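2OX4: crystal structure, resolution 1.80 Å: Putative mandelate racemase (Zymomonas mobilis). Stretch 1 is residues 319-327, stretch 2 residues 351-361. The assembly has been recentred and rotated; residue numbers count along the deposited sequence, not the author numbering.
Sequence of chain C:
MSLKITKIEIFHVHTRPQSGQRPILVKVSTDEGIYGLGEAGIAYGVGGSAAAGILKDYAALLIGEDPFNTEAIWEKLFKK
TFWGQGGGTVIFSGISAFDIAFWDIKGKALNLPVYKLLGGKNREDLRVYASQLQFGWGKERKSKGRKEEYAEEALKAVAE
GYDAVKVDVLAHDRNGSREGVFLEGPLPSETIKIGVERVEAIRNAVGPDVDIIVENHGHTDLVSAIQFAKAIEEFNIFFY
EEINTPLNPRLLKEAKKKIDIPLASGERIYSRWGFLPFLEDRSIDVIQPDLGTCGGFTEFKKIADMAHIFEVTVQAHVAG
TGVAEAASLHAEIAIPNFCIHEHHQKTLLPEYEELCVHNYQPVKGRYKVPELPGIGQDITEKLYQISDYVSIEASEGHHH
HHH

Stretch 1 (319-327) AGTGVAEAA
Stretch 2, residues 351-361: EYEELCVHNYQ

This is a small, close-packed contact between the start of a helix and an irregular segment of the same chain, held by van der Waals packing and two bridging waters, with no direct hydrogen bond across it. The buried surface is 350 Å², both sides summed.

Stretch 1 enters as loop. Ala-319 has phi/psi -162/52, Gly-320 -149/-137 and Thr-321 -80/-179. A helix runs from Gly-322 (-65/-20) through Ala-327 and continues beyond. Thr-321 is its N-cap: with chi1 81° (p), its OG1 accepts from Val-323 N at 3.0 Å. The first helical bonds follow, from Glu-325 N to Thr-321 O, Ala-326 N to Gly-322 O and Ala-327 N to Val-323 O, each 3.0 Å.

Stretch 2 enters in a helix that begins earlier in the chain and includes Glu-351, Tyr-352 and Glu-353. A type I turn spans Glu-353 to Cys-356, and Leu-355 N bonds to Tyr-352 O at 3.2 Å. Cys-356 is extended at -129/152, Val-357 returns to -64/-46, and His-358 to Gln-361 are again extended.

The two stretches advance in the same sense. Thr-321 CA lies 6.1 Å from Tyr-352 CA, Gly-322 CA 6.0 Å from Cys-356 CA, and Ala-326 CA 7.2 Å from Tyr-360 CA.

At the N-cap, Tyr-352 (chi1 -89°, m; chi2 99°) brings CE2 to 3.7 Å from Gly-320 C and 3.9 Å from Thr-321 N. The ring meets this backbone obliquely. Thr-321 CG2 packs 3.7 Å from Leu-355 CD1; Leu-355 is m, t.

Cys-356 (chi1 -62°, m) points toward the helix start. Cys-356 SG sits 3.6 Å from Gly-322 N, 3.7 Å from Val-323 N and 4.1 Å from Val-323 CG2; Val-323 is t. Gly-322 leaves room for this sulfur: an ideal CB there would lie only 3.1 Å from Cys-356 SG.

One turn further on, Ala-326 CB points toward stretch 2 and lies 4.2 Å from Tyr-360 CD2, obliquely to the ring. Tyr-360 has chi1 -67° (m) and chi2 -75°.

Water fills the polar gaps. One molecule accepts from Gly-322 N at 2.9 Å and donates to Tyr-352 O at 2.6 Å, linking the helix start to the other backbone. A second donates to Glu-325 OE1 at 2.5 Å and to Tyr-360 O at 3.0 Å. These two oxygens, Glu-325 OE1 and Tyr-360 O, are 4.3 Å apart; both are acceptors, so the water's two protons join them. Glu-325 has chi1 -168° (t), chi2 146° and chi3 42°.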

# COMPACT_ATOMS: atom_id res chain seq x y z
N ALA C 319 -17.58 -34.30 1.73
CA ALA C 319 -17.16 -35.21 2.81
C ALA C 319 -18.29 -35.48 3.78
O ALA C 319 -18.12 -35.33 5.00
CB ALA C 319 -15.93 -34.67 3.55
N GLY C 320 -19.44 -35.89 3.25
CA GLY C 320 -20.52 -36.43 4.08
C GLY C 320 -21.32 -37.46 3.32
O GLY C 320 -20.75 -38.29 2.59
N THR C 321 -22.65 -37.39 3.45
CA THR C 321 -23.53 -38.41 2.87
C THR C 321 -23.78 -38.18 1.39
O THR C 321 -23.26 -37.22 0.79
CB THR C 321 -24.92 -38.45 3.57
OG1 THR C 321 -25.76 -37.40 3.05
CG2 THR C 321 -24.82 -38.36 5.08
N GLY C 322 -24.59 -39.07 0.82
CA GLY C 322 -25.03 -38.96 -0.57
C GLY C 322 -25.89 -37.75 -0.88
O GLY C 322 -26.02 -37.37 -2.04
N VAL C 323 -26.49 -37.14 0.15
CA VAL C 323 -27.17 -35.85 -0.01
C VAL C 323 -26.15 -34.78 -0.40
O VAL C 323 -26.30 -34.15 -1.44
CB VAL C 323 -27.99 -35.44 1.25
CG1 VAL C 323 -28.57 -34.02 1.09
CG2 VAL C 323 -29.14 -36.44 1.49
N ALA C 324 -25.13 -34.59 0.43
CA ALA C 324 -24.01 -33.70 0.10
C ALA C 324 -23.39 -34.00 -1.26
O ALA C 324 -23.14 -33.08 -2.05
CB ALA C 324 -22.94 -33.76 1.20
N GLU C 325 -23.15 -35.27 -1.55
CA GLU C 325 -22.46 -35.58 -2.81
C GLU C 325 -23.30 -35.27 -4.05
O GLU C 325 -22.81 -34.62 -4.99
CB GLU C 325 -21.85 -36.98 -2.86
CG GLU C 325 -20.89 -37.12 -4.08
CD GLU C 325 -19.67 -38.02 -3.85
OE1 GLU C 325 -19.83 -39.09 -3.23
OE2 GLU C 325 -18.56 -37.66 -4.32
N ALA C 326 -24.57 -35.71 -4.04
CA ALA C 326 -25.48 -35.42 -5.14
C ALA C 326 -25.61 -33.91 -5.35
O ALA C 326 -25.54 -33.43 -6.49
CB ALA C 326 -26.86 -36.03 -4.88
N ALA C 327 -25.78 -33.16 -4.26
CA ALA C 327 -25.93 -31.71 -4.35
C ALA C 327 -24.70 -31.09 -5.02
O ALA C 327 -24.83 -30.25 -5.90
CB ALA C 327 -26.16 -31.10 -2.97
N GLU C 351 -21.58 -47.87 6.34
CA GLU C 351 -22.23 -46.94 7.27
C GLU C 351 -22.73 -45.67 6.57
O GLU C 351 -23.67 -45.02 7.03
CB GLU C 351 -21.28 -46.55 8.40
CG GLU C 351 -19.96 -45.91 7.95
CD GLU C 351 -18.88 -46.11 8.98
OE1 GLU C 351 -18.12 -45.15 9.25
OE2 GLU C 351 -18.81 -47.22 9.54
N TYR C 352 -22.08 -45.32 5.47
CA TYR C 352 -22.52 -44.20 4.65
C TYR C 352 -23.52 -44.61 3.56
O TYR C 352 -24.53 -43.93 3.35
CB TYR C 352 -21.33 -43.39 4.11
CG TYR C 352 -20.91 -42.28 5.06
CD1 TYR C 352 -19.84 -42.44 5.94
CD2 TYR C 352 -21.62 -41.08 5.11
CE1 TYR C 352 -19.47 -41.41 6.83
CE2 TYR C 352 -21.28 -40.06 5.98
CZ TYR C 352 -20.21 -40.23 6.84
OH TYR C 352 -19.88 -39.19 7.69
N GLU C 353 -23.27 -45.74 2.90
CA GLU C 353 -24.21 -46.27 1.90
C GLU C 353 -25.66 -46.43 2.36
O GLU C 353 -26.58 -46.19 1.59
CB GLU C 353 -23.70 -47.58 1.28
CG GLU C 353 -22.38 -47.44 0.55
CD GLU C 353 -21.70 -48.78 0.29
OE1 GLU C 353 -22.27 -49.61 -0.47
OE2 GLU C 353 -20.59 -49.01 0.83
N GLU C 354 -25.87 -46.85 3.61
CA GLU C 354 -27.23 -47.16 4.11
C GLU C 354 -28.11 -45.93 4.34
O GLU C 354 -29.32 -46.05 4.59
CB GLU C 354 -27.15 -47.99 5.39
CG GLU C 354 -26.56 -47.24 6.59
CD GLU C 354 -26.55 -48.07 7.87
OE1 GLU C 354 -27.12 -49.19 7.88
OE2 GLU C 354 -25.99 -47.61 8.88
N LEU C 355 -27.51 -44.75 4.26
CA LEU C 355 -28.18 -43.50 4.63
C LEU C 355 -29.04 -42.92 3.51
O LEU C 355 -29.98 -42.17 3.79
CB LEU C 355 -27.16 -42.46 5.09
CG LEU C 355 -26.29 -42.85 6.28
CD1 LEU C 355 -25.29 -41.74 6.60
CD2 LEU C 355 -27.16 -43.16 7.49
N CYS C 356 -28.72 -43.26 2.26
CA CYS C 356 -29.39 -42.67 1.10
C CYS C 356 -29.92 -43.69 0.11
O CYS C 356 -29.36 -44.78 -0.04
CB CYS C 356 -28.44 -41.72 0.36
SG CYS C 356 -27.88 -40.31 1.34
N VAL C 357 -30.98 -43.31 -0.59
CA VAL C 357 -31.64 -44.14 -1.59
C VAL C 357 -30.75 -44.47 -2.81
O VAL C 357 -30.69 -45.63 -3.23
CB VAL C 357 -32.99 -43.51 -2.02
CG1 VAL C 357 -33.62 -44.27 -3.19
CG2 VAL C 357 -33.96 -43.48 -0.84
N HIS C 358 -30.07 -43.45 -3.35
CA HIS C 358 -29.15 -43.65 -4.49
C HIS C 358 -27.70 -43.57 -4.06
O HIS C 358 -27.33 -42.70 -3.28
CB HIS C 358 -29.40 -42.61 -5.58
CG HIS C 358 -30.84 -42.46 -5.95
ND1 HIS C 358 -31.52 -43.41 -6.68
CD2 HIS C 358 -31.74 -41.48 -5.67
CE1 HIS C 358 -32.77 -43.02 -6.84
NE2 HIS C 358 -32.93 -41.85 -6.25
N ASN C 359 -26.88 -44.48 -4.57
CA ASN C 359 -25.45 -44.44 -4.30
C ASN C 359 -24.69 -44.03 -5.57
O ASN C 359 -24.26 -44.88 -6.35
CB ASN C 359 -24.98 -45.81 -3.80
CG ASN C 359 -23.52 -45.81 -3.35
OD1 ASN C 359 -22.92 -44.75 -3.11
ND2 ASN C 359 -22.95 -47.00 -3.24
N TYR C 360 -24.54 -42.72 -5.76
CA TYR C 360 -23.87 -42.20 -6.95
C TYR C 360 -22.38 -42.40 -6.82
O TYR C 360 -21.77 -41.95 -5.84
CB TYR C 360 -24.18 -40.71 -7.16
CG TYR C 360 -25.62 -40.43 -7.50
CD1 TYR C 360 -26.12 -40.70 -8.78
CD2 TYR C 360 -26.49 -39.91 -6.55
CE1 TYR C 360 -27.45 -40.46 -9.10
CE2 TYR C 360 -27.82 -39.66 -6.86
CZ TYR C 360 -28.30 -39.94 -8.13
OH TYR C 360 -29.62 -39.69 -8.43
N GLN C 361 -21.80 -43.10 -7.79
CA GLN C 361 -20.36 -43.39 -7.79
C GLN C 361 -19.77 -43.06 -9.16
O GLN C 361 -20.47 -43.13 -10.17
CB GLN C 361 -20.09 -44.87 -7.46
CG GLN C 361 -20.42 -45.27 -6.02
CD GLN C 361 -19.47 -44.66 -5.00
OE1 GLN C 361 -18.27 -44.52 -5.25
NE2 GLN C 361 -20.01 -44.31 -3.84
O HOH W 1 -24.52 -41.66 2.02
O HOH W 2 -21.95 -40.38 -3.25